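PDB 3DR2: exported gluconolactonase from Xanthomonas campestris pv. campestris, which catalyses the hydrolysis of glucono-lactone to gluconate in secondary glucose metabolism, and folds as a calcium-binding six-bladed beta-propeller of the SMP-30 family. Local coordinates for residues A[221-224]-A[228-231]; A[123-128]-A[181-186]; A[288-293]-A[299-304]; A[245-248]-A[252-255]. All coordinates share one frame; numbering follows the deposited sequence.

How the interactions relate
All four contacts belong to one six-bladed beta-propeller, and three of them (interactions 1, 3 and 4) pair consecutive strands of a blade. Along the chain they come in the order 2, 1, 4, 3. Interaction 2 sets turn 125-128 against edge strand 182-187, which touches the hairpin of interaction 1 in the next blade (Asp186 to Arg230, Met184 to Trp222). Interactions 3 and 4, with centres about 12 Å apart, meet through Gln288 with Arg248 and Leu291 with Trp253. Interactions 2 and 3 lie on opposite sides of the chain's centre, about 34 Å apart between centres. The contacts thus join strands within blades and blade to blade, interaction 4 near calcium in the central channel.

Interaction 1: residues A[221-224]-A[228-231]; sequences AWRD and HDRR
The guanidinium of Arg223 carries His228 over one face, with His228 CG 3.4 Å above the guanidinium plane and offset toward the rim and His228 CB over the same face, while OD2 of Asp229 and CB of Ala221 lie at its edge. The imidazole is turned 36° from the guanidinium, so the two are far from a flat stack; at the ring's own edge, in its plane, sits the backbone O of Arg223. A salt bridge runs from Arg223 NH1 to Asp229 OD2 at 2.9 Å. It is bent, with the nitrogen well above the carboxylate plane, and a weak bond runs from Arg223 NH2 to the same oxygen. Arg223 reaches this place because a chi1 of 63° tucks CG over its own backbone and the chain then runs extended to NE, crossing both partners at about a right angle. In the backbone, Ala221 and His228 form an antiparallel hydrogen-bonded pair: Ala221 N meets His228 O at 2.7 Å, and His228 N meets Ala221 O at 2.6 Å. Farther along, Arg231 turns back and gives NH1 to Asp229 O at 2.8 Å. Strands 216-223 and 226-234 are the two outer strands of a four-stranded propeller blade, 226-234 at its edge; Trp222 packs against Phe195 and against Trp145 and Met184 of the preceding sheet, and Arg230 binds Asp186 O of strand 182-187.

Interaction 2: residues A[123-128]-A[181-186]; sequences GRYAGK and LQRMAD
Tyr125, the first residue of a type I' beta turn that closes at Lys128, touches Leu181 and Arg183 beside the edge strand 182-187 of a propeller sheet. The ring extends from CB toward that strand, a direction set by a chi1 of -178° that places CG trans to the amide nitrogen. Along one side of the ring, CD1 packs on Leu181 CB at 4.0 Å, and CE1 has Leu181 O in the ring plane at its edge. Farther out, CZ and OH come against the aliphatic part of Arg183: Tyr125 OH is 3.3 Å from Arg183 CB, and CE2 lies near CD. The two side chains cross at about a right angle, with the guanidinium plane nearly perpendicular to the ring (85°). Leu181 CD1 reaches the backbone just before the turn, 3.3 Å from Arg124 O.

The extended Arg183 is held at its far end by Asp186, which it grips side-on: Arg183 NE bonds Asp186 OD1 at 3.0 Å and Arg183 NH2 bonds Asp186 OD2 at 2.7 Å, one nitrogen to each carboxylate oxygen. Asp186 OD1 is bonded to Ser170 OG as well. Between these two residues the strand carries a classic beta bulge, Met184 and Ala185 both facing Val171. Tyr172 of strand 169-174 adds a second ring beside Tyr125. Two waters in the ring plane complete the junction at the phenol: one joins Tyr125 OH to Arg183 N, and the other lies 3.0 Å from Tyr125 OH and accepts from Arg183 NH1.

Interaction 3: residues A[288-293]-A[299-304]; sequences QQRLFI and LWMLPL
Strands 290-295 and 298-303 form an antiparallel beta hairpin within a propeller blade, and its central ladder runs from Ile293 with Trp300 to Arg290 with Pro303. Two backbone bonds join one pair, Leu291 N to Leu302 O at 3.0 Å and Leu302 N to Leu291 O at 2.8 Å. Ile293 and Trp300 do the same, and Leu304 N extends the ladder to Gln289 O. Where the pairs are not hydrogen-bonded, CA-H groups point at carbonyls, the closest being Met301 CA to Leu291 O at 3.2 Å.

One sheet face bears Arg290, Phe292, Met301 and Pro303. Met301 lies alongside Phe292, pointing the same way, and lays its CG over the ring in a CH-pi contact, 4.1 Å from the centroid and 25° off the normal. Its CG is anti to the backbone N (chi1 -174°), and the bend at the next bond brings Met301 SD to Arg290 CG at 4.0 Å. The Arg290 guanidinium itself turns to Asp285 and Glu74 in salt bridges, while Phe292 also meets the ring of Trp72.

The other face joins Leu291, Ile293, Trp300 and Leu302. Ile293 CG2 comes to the indole edge, in its plane, 3.8 Å from Trp300 CE3. Leu291 CB touches Leu302 CB at 4.2 Å. Leu302 and Leu304 then pack on helix 26-32. Strand 38-41, from the N-terminal part of the chain, pairs with 298-303 on its far side; such joining of early and late strands in one sheet is the "Velcro" closure characteristic of many beta-propellers.

Interaction 4: residues A[245-248]-A[252-255]; sequences CVDR and LWSS
Trp253 presents the edge of its indole to Asp247: Trp253 NE1 gives a hydrogen bond of 3.0 Å to Asp247 OD1, nearly in the ring plane. The oxygen receives it from above the carboxylate plane, the two flat groups standing 66° apart. Asp247 OD1 also takes a salt bridge from Arg31, and OD2 accepts from Trp251 N, which together fix the carboxylate's rotation. A chi1 of 67° swings the Asp247 carboxylate toward the indole. On the face of the sheet that bears Trp253, Cys245 SG packs against Trp253 CB at 4.0 Å and stands obliquely to the five-membered ring in a sulfur-aromatic contact.

Backbone bonds tie the strands: Cys245 N to Trp253 O at 2.9 Å, and Trp253 N to Cys245 O at 2.8 Å. On the opposite face Val246 CG2 meets Leu252 CG at 4.1 Å. The Cys245 side chain is about 5 Å from a bound calcium ion; Asp242, a calcium ligand, comes just before this hairpin in the chain. Strand 244-246 is the edge strand of its sheet, the one nearest the central channel, strand 252-254 pairs onward with 259-263, and Trp253 is packed between that strand, helix 26-32 and Phe284.

Interaction 1: residues A[221-224]-A[228-231]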
# COMPACT_ATOMS: atom_id res chain seq x y z
N ALA A 221 -4.73 27.41 -24.62
CA ALA A 221 -5.72 27.57 -25.67
C ALA A 221 -5.52 26.38 -26.60
O ALA A 221 -4.41 26.15 -27.09
CB ALA A 221 -5.48 28.88 -26.43
N TRP A 222 -6.58 25.62 -26.83
CA TRP A 222 -6.51 24.47 -27.72
C TRP A 222 -7.15 24.89 -29.04
O TRP A 222 -8.37 24.86 -29.18
CB TRP A 222 -7.26 23.27 -27.12
CG TRP A 222 -7.45 22.08 -28.05
CD1 TRP A 222 -8.61 21.40 -28.25
CD2 TRP A 222 -6.45 21.43 -28.85
NE1 TRP A 222 -8.40 20.35 -29.12
CE2 TRP A 222 -7.09 20.35 -29.50
CE3 TRP A 222 -5.08 21.64 -29.07
CZ2 TRP A 222 -6.40 19.48 -30.37
CZ3 TRP A 222 -4.40 20.78 -29.93
CH2 TRP A 222 -5.06 19.72 -30.57
N ARG A 223 -6.33 25.33 -29.97
CA ARG A 223 -6.83 25.76 -31.27
C ARG A 223 -5.84 25.32 -32.34
O ARG A 223 -4.63 25.31 -32.10
CB ARG A 223 -7.03 27.28 -31.31
CG ARG A 223 -5.77 28.11 -31.14
CD ARG A 223 -6.06 29.56 -31.50
NE ARG A 223 -4.85 30.39 -31.48
CZ ARG A 223 -4.20 30.72 -30.37
NH1 ARG A 223 -4.64 30.31 -29.19
NH2 ARG A 223 -3.11 31.47 -30.44
N ASP A 224 -6.36 24.97 -33.51
CA ASP A 224 -5.53 24.46 -34.58
C ASP A 224 -5.05 23.10 -34.11
O ASP A 224 -5.83 22.33 -33.56
CB ASP A 224 -4.34 25.39 -34.86
CG ASP A 224 -4.71 26.55 -35.75
OD1 ASP A 224 -5.54 27.39 -35.33
OD2 ASP A 224 -4.18 26.61 -36.88
N HIS A 228 -1.88 26.84 -27.19
CA HIS A 228 -1.34 28.19 -27.28
C HIS A 228 -1.67 28.99 -26.03
O HIS A 228 -2.36 28.52 -25.13
CB HIS A 228 -1.93 28.90 -28.50
CG HIS A 228 -1.56 28.29 -29.81
ND1 HIS A 228 -0.30 28.41 -30.36
CD2 HIS A 228 -2.28 27.54 -30.69
CE1 HIS A 228 -0.26 27.76 -31.52
NE2 HIS A 228 -1.44 27.23 -31.74
N ASP A 229 -1.15 30.21 -26.00
CA ASP A 229 -1.37 31.17 -24.92
C ASP A 229 -1.41 30.61 -23.50
O ASP A 229 -2.43 30.68 -22.82
CB ASP A 229 -2.65 31.95 -25.21
CG ASP A 229 -2.71 32.43 -26.65
OD1 ASP A 229 -1.70 32.99 -27.13
OD2 ASP A 229 -3.77 32.27 -27.30
N ARG A 230 -0.28 30.08 -23.06
CA ARG A 230 -0.12 29.53 -21.72
C ARG A 230 -0.34 30.65 -20.70
O ARG A 230 0.18 31.76 -20.86
CB ARG A 230 1.29 28.96 -21.60
CG ARG A 230 1.61 28.16 -20.37
CD ARG A 230 2.89 27.40 -20.69
NE ARG A 230 3.34 26.49 -19.65
CZ ARG A 230 4.19 25.49 -19.88
NH1 ARG A 230 4.66 25.28 -21.11
NH2 ARG A 230 4.58 24.71 -18.88
N ARG A 231 -1.11 30.37 -19.65
CA ARG A 231 -1.39 31.37 -18.63
C ARG A 231 -1.81 30.75 -17.31
O ARG A 231 -2.36 29.64 -17.27
CB ARG A 231 -2.51 32.29 -19.12
CG ARG A 231 -3.77 31.52 -19.49
CD ARG A 231 -4.85 32.42 -20.06
NE ARG A 231 -6.07 31.67 -20.37
CZ ARG A 231 -6.20 30.79 -21.36
NH1 ARG A 231 -5.18 30.53 -22.18
NH2 ARG A 231 -7.36 30.18 -21.56

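Interaction 2: residues A[123-128]-A[181-186]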
# COMPACT_ATOMS: atom_id res chain seq x y z
N GLY A 123 3.68 3.33 -24.51
CA GLY A 123 4.57 3.43 -23.37
C GLY A 123 5.88 4.13 -23.66
O GLY A 123 6.79 4.14 -22.83
N ARG A 124 5.98 4.72 -24.85
CA ARG A 124 7.20 5.41 -25.23
C ARG A 124 6.94 6.65 -26.06
O ARG A 124 5.87 6.83 -26.63
CB ARG A 124 8.10 4.47 -26.05
CG ARG A 124 8.64 3.29 -25.29
CD ARG A 124 9.39 2.31 -26.20
NE ARG A 124 9.88 1.16 -25.44
CZ ARG A 124 11.00 1.14 -24.73
NH1 ARG A 124 11.78 2.22 -24.69
NH2 ARG A 124 11.33 0.07 -24.03
N TYR A 125 7.95 7.52 -26.10
CA TYR A 125 7.90 8.73 -26.89
C TYR A 125 9.26 8.79 -27.58
O TYR A 125 10.30 8.76 -26.91
CB TYR A 125 7.72 9.98 -26.03
CG TYR A 125 7.63 11.22 -26.89
CD1 TYR A 125 6.52 11.45 -27.70
CD2 TYR A 125 8.70 12.12 -26.98
CE1 TYR A 125 6.46 12.52 -28.57
CE2 TYR A 125 8.65 13.21 -27.85
CZ TYR A 125 7.53 13.40 -28.65
OH TYR A 125 7.49 14.45 -29.53
N ALA A 126 9.26 8.86 -28.90
CA ALA A 126 10.52 8.91 -29.64
C ALA A 126 11.41 7.75 -29.21
O ALA A 126 12.62 7.91 -29.03
CB ALA A 126 11.21 10.24 -29.37
N GLY A 127 10.80 6.58 -29.02
CA GLY A 127 11.53 5.40 -28.63
C GLY A 127 11.98 5.29 -27.18
O GLY A 127 12.52 4.26 -26.77
N LYS A 128 11.77 6.34 -26.39
CA LYS A 128 12.17 6.34 -24.99
C LYS A 128 10.95 6.16 -24.08
O LYS A 128 9.88 6.70 -24.37
CB LYS A 128 12.87 7.66 -24.63
CG LYS A 128 14.14 7.95 -25.42
CD LYS A 128 14.71 9.31 -25.03
CE LYS A 128 15.93 9.66 -25.87
NZ LYS A 128 16.52 10.97 -25.47
N LEU A 181 2.13 9.38 -30.61
CA LEU A 181 2.02 10.30 -29.49
C LEU A 181 2.42 11.70 -29.94
O LEU A 181 3.34 11.86 -30.73
CB LEU A 181 2.94 9.88 -28.35
CG LEU A 181 2.35 9.12 -27.16
CD1 LEU A 181 3.42 8.91 -26.11
CD2 LEU A 181 1.18 9.91 -26.59
N GLN A 182 1.72 12.70 -29.42
CA GLN A 182 2.00 14.09 -29.74
C GLN A 182 2.40 14.84 -28.48
O GLN A 182 1.63 14.92 -27.52
CB GLN A 182 0.77 14.76 -30.33
CG GLN A 182 0.27 14.18 -31.63
CD GLN A 182 -1.18 14.50 -31.87
OE1 GLN A 182 -2.07 13.98 -31.20
NE2 GLN A 182 -1.45 15.38 -32.83
N ARG A 183 3.62 15.37 -28.48
CA ARG A 183 4.13 16.15 -27.35
C ARG A 183 3.48 17.52 -27.53
O ARG A 183 3.85 18.28 -28.44
CB ARG A 183 5.64 16.23 -27.46
CG ARG A 183 6.35 17.07 -26.41
CD ARG A 183 7.84 17.02 -26.68
NE ARG A 183 8.62 17.94 -25.87
CZ ARG A 183 9.94 18.04 -25.94
NH1 ARG A 183 10.61 17.27 -26.78
NH2 ARG A 183 10.59 18.91 -25.18
N MET A 184 2.52 17.84 -26.67
CA MET A 184 1.78 19.09 -26.78
C MET A 184 2.31 20.27 -25.97
O MET A 184 2.08 21.43 -26.33
CB MET A 184 0.32 18.84 -26.42
CG MET A 184 -0.25 17.59 -27.08
SD MET A 184 -0.12 17.59 -28.89
CE MET A 184 -0.80 19.18 -29.21
N ALA A 185 3.00 19.99 -24.88
CA ALA A 185 3.55 21.06 -24.05
C ALA A 185 4.41 20.47 -22.95
O ALA A 185 4.19 19.34 -22.52
CB ALA A 185 2.42 21.87 -23.43
N ASP A 186 5.41 21.23 -22.51
CA ASP A 186 6.27 20.78 -21.44
C ASP A 186 5.96 21.64 -20.22
O ASP A 186 5.79 22.85 -20.34
CB ASP A 186 7.75 20.91 -21.81
CG ASP A 186 8.10 20.17 -23.09
OD1 ASP A 186 7.49 19.12 -23.38
OD2 ASP A 186 9.01 20.64 -23.81
O HOH W 1 5.09 15.40 -30.69
O HOH W 2 10.15 15.78 -29.54

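Interaction 3: residues A[288-293]-A[299-304]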
# COMPACT_ATOMS: atom_id res chain seq x y z
N GLN A 288 -23.93 14.60 -13.41
CA GLN A 288 -23.27 15.67 -12.66
C GLN A 288 -24.16 16.05 -11.47
O GLN A 288 -24.32 17.22 -11.14
CB GLN A 288 -22.98 16.89 -13.54
CG GLN A 288 -22.23 16.53 -14.83
CD GLN A 288 -21.42 17.67 -15.43
OE1 GLN A 288 -21.73 18.85 -15.25
NE2 GLN A 288 -20.37 17.32 -16.17
N GLN A 289 -24.74 15.03 -10.84
CA GLN A 289 -25.59 15.21 -9.67
C GLN A 289 -24.90 14.67 -8.43
O GLN A 289 -25.41 14.79 -7.32
CB GLN A 289 -26.93 14.50 -9.86
CG GLN A 289 -27.90 15.22 -10.79
CD GLN A 289 -28.42 16.52 -10.21
OE1 GLN A 289 -28.95 17.36 -10.93
NE2 GLN A 289 -28.29 16.69 -8.90
N ARG A 290 -23.74 14.05 -8.63
CA ARG A 290 -22.97 13.51 -7.52
C ARG A 290 -21.50 13.78 -7.77
O ARG A 290 -20.98 13.46 -8.84
CB ARG A 290 -23.20 12.00 -7.38
CG ARG A 290 -24.59 11.60 -6.91
CD ARG A 290 -24.79 10.09 -6.97
NE ARG A 290 -24.75 9.60 -8.35
CZ ARG A 290 -24.89 8.33 -8.70
NH1 ARG A 290 -25.07 7.38 -7.79
NH2 ARG A 290 -24.87 8.00 -9.99
N LEU A 291 -20.84 14.39 -6.80
CA LEU A 291 -19.41 14.69 -6.90
C LEU A 291 -18.64 13.66 -6.10
O LEU A 291 -18.85 13.53 -4.89
CB LEU A 291 -19.12 16.08 -6.35
CG LEU A 291 -17.63 16.45 -6.25
CD1 LEU A 291 -17.08 16.75 -7.65
CD2 LEU A 291 -17.46 17.65 -5.33
N PHE A 292 -17.75 12.93 -6.76
CA PHE A 292 -16.92 11.93 -6.10
C PHE A 292 -15.54 12.53 -5.86
O PHE A 292 -14.96 13.18 -6.74
CB PHE A 292 -16.81 10.68 -6.98
CG PHE A 292 -18.12 9.98 -7.20
CD1 PHE A 292 -18.53 8.97 -6.34
CD2 PHE A 292 -18.95 10.34 -8.26
CE1 PHE A 292 -19.76 8.32 -6.53
CE2 PHE A 292 -20.17 9.69 -8.46
CZ PHE A 292 -20.57 8.68 -7.59
N ILE A 293 -15.00 12.31 -4.66
CA ILE A 293 -13.70 12.85 -4.28
C ILE A 293 -12.81 11.76 -3.68
O ILE A 293 -13.25 11.00 -2.82
CB ILE A 293 -13.85 13.96 -3.23
CG1 ILE A 293 -14.90 14.98 -3.69
CG2 ILE A 293 -12.51 14.65 -2.99
CD1 ILE A 293 -15.24 16.00 -2.62
N LEU A 299 -12.82 7.39 -0.42
CA LEU A 299 -13.57 7.75 -1.61
C LEU A 299 -14.78 8.43 -0.96
O LEU A 299 -15.55 7.79 -0.25
CB LEU A 299 -14.04 6.52 -2.40
CG LEU A 299 -14.42 6.69 -3.88
CD1 LEU A 299 -15.73 5.98 -4.13
CD2 LEU A 299 -14.52 8.15 -4.28
N TRP A 300 -14.91 9.74 -1.16
CA TRP A 300 -16.04 10.48 -0.58
C TRP A 300 -17.01 10.85 -1.69
O TRP A 300 -16.67 10.80 -2.87
CB TRP A 300 -15.54 11.75 0.10
CG TRP A 300 -14.54 11.54 1.20
CD1 TRP A 300 -14.75 10.94 2.41
CD2 TRP A 300 -13.18 11.99 1.20
NE1 TRP A 300 -13.60 10.99 3.17
CE2 TRP A 300 -12.62 11.62 2.45
CE3 TRP A 300 -12.37 12.66 0.27
CZ2 TRP A 300 -11.30 11.91 2.79
CZ3 TRP A 300 -11.05 12.95 0.62
CH2 TRP A 300 -10.53 12.57 1.87
N MET A 301 -18.22 11.24 -1.31
CA MET A 301 -19.21 11.65 -2.31
C MET A 301 -20.13 12.73 -1.77
O MET A 301 -20.53 12.70 -0.61
CB MET A 301 -20.04 10.44 -2.77
CG MET A 301 -20.99 10.76 -3.93
SD MET A 301 -22.70 11.22 -3.43
CE MET A 301 -23.32 9.60 -2.99
N LEU A 302 -20.44 13.70 -2.63
CA LEU A 302 -21.32 14.80 -2.27
C LEU A 302 -22.53 14.76 -3.20
O LEU A 302 -22.43 15.08 -4.39
CB LEU A 302 -20.59 16.14 -2.44
CG LEU A 302 -21.32 17.37 -1.89
CD1 LEU A 302 -21.43 17.25 -0.38
CD2 LEU A 302 -20.56 18.64 -2.26
N PRO A 303 -23.69 14.36 -2.67
CA PRO A 303 -24.91 14.27 -3.46
C PRO A 303 -25.62 15.62 -3.57
O PRO A 303 -26.07 16.17 -2.57
CB PRO A 303 -25.73 13.24 -2.71
CG PRO A 303 -25.42 13.59 -1.28
CD PRO A 303 -23.92 13.88 -1.29
N LEU A 304 -25.72 16.13 -4.79
CA LEU A 304 -26.36 17.42 -5.01
C LEU A 304 -27.86 17.28 -5.15
O LEU A 304 -28.37 16.23 -5.55
CB LEU A 304 -25.80 18.07 -6.28
CG LEU A 304 -24.28 18.27 -6.33
CD1 LEU A 304 -23.89 18.94 -7.64
CD2 LEU A 304 -23.85 19.11 -5.15

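Interaction 4: residues A[245-248]-A[252-255]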
# COMPACT_ATOMS: atom_id res chain seq x y z
N CYS A 245 -11.84 18.46 -12.12
CA CYS A 245 -12.76 18.24 -13.22
C CYS A 245 -13.49 19.53 -13.54
O CYS A 245 -13.43 20.49 -12.78
CB CYS A 245 -13.77 17.14 -12.87
SG CYS A 245 -14.89 17.53 -11.50
N VAL A 246 -14.14 19.56 -14.70
CA VAL A 246 -14.90 20.73 -15.13
C VAL A 246 -16.32 20.29 -15.45
O VAL A 246 -16.52 19.29 -16.13
CB VAL A 246 -14.26 21.37 -16.38
CG1 VAL A 246 -15.09 22.56 -16.83
CG2 VAL A 246 -12.83 21.80 -16.07
N ASP A 247 -17.31 21.04 -14.97
CA ASP A 247 -18.70 20.69 -15.22
C ASP A 247 -19.25 21.34 -16.49
O ASP A 247 -18.57 22.15 -17.11
CB ASP A 247 -19.57 21.03 -14.00
CG ASP A 247 -19.68 22.52 -13.75
OD1 ASP A 247 -20.00 22.90 -12.60
OD2 ASP A 247 -19.47 23.32 -14.69
N ARG A 248 -20.46 20.96 -16.88
CA ARG A 248 -21.07 21.50 -18.09
C ARG A 248 -21.19 23.02 -18.10
O ARG A 248 -21.25 23.64 -19.16
CB ARG A 248 -22.45 20.87 -18.32
CG ARG A 248 -22.53 19.96 -19.55
CD ARG A 248 -22.29 18.50 -19.20
NE ARG A 248 -23.34 17.96 -18.34
CZ ARG A 248 -23.43 16.69 -17.97
NH1 ARG A 248 -22.53 15.81 -18.38
NH2 ARG A 248 -24.41 16.29 -17.17
N LEU A 252 -14.69 24.82 -12.57
CA LEU A 252 -13.62 23.86 -12.34
C LEU A 252 -13.58 23.51 -10.86
O LEU A 252 -13.38 24.37 -10.00
CB LEU A 252 -12.28 24.45 -12.81
CG LEU A 252 -11.07 23.51 -12.82
CD1 LEU A 252 -10.04 24.03 -13.81
CD2 LEU A 252 -10.48 23.40 -11.43
N TRP A 253 -13.81 22.23 -10.56
CA TRP A 253 -13.81 21.71 -9.19
C TRP A 253 -12.46 21.03 -9.01
O TRP A 253 -12.19 20.00 -9.64
CB TRP A 253 -14.95 20.71 -9.00
CG TRP A 253 -16.31 21.27 -9.32
CD1 TRP A 253 -16.71 21.83 -10.50
CD2 TRP A 253 -17.45 21.34 -8.44
NE1 TRP A 253 -18.02 22.25 -10.42
CE2 TRP A 253 -18.50 21.96 -9.16
CE3 TRP A 253 -17.68 20.94 -7.12
CZ2 TRP A 253 -19.77 22.18 -8.61
CZ3 TRP A 253 -18.94 21.17 -6.56
CH2 TRP A 253 -19.97 21.78 -7.31
N SER A 254 -11.63 21.59 -8.14
CA SER A 254 -10.29 21.07 -7.93
C SER A 254 -9.98 20.58 -6.53
O SER A 254 -10.44 21.12 -5.53
CB SER A 254 -9.27 22.15 -8.29
OG SER A 254 -7.96 21.72 -8.00
N SER A 255 -9.16 19.54 -6.48
CA SER A 255 -8.73 18.99 -5.20
C SER A 255 -7.73 19.98 -4.60
O SER A 255 -7.21 20.86 -5.29
CB SER A 255 -8.03 17.65 -5.41
OG SER A 255 -6.87 17.81 -6.23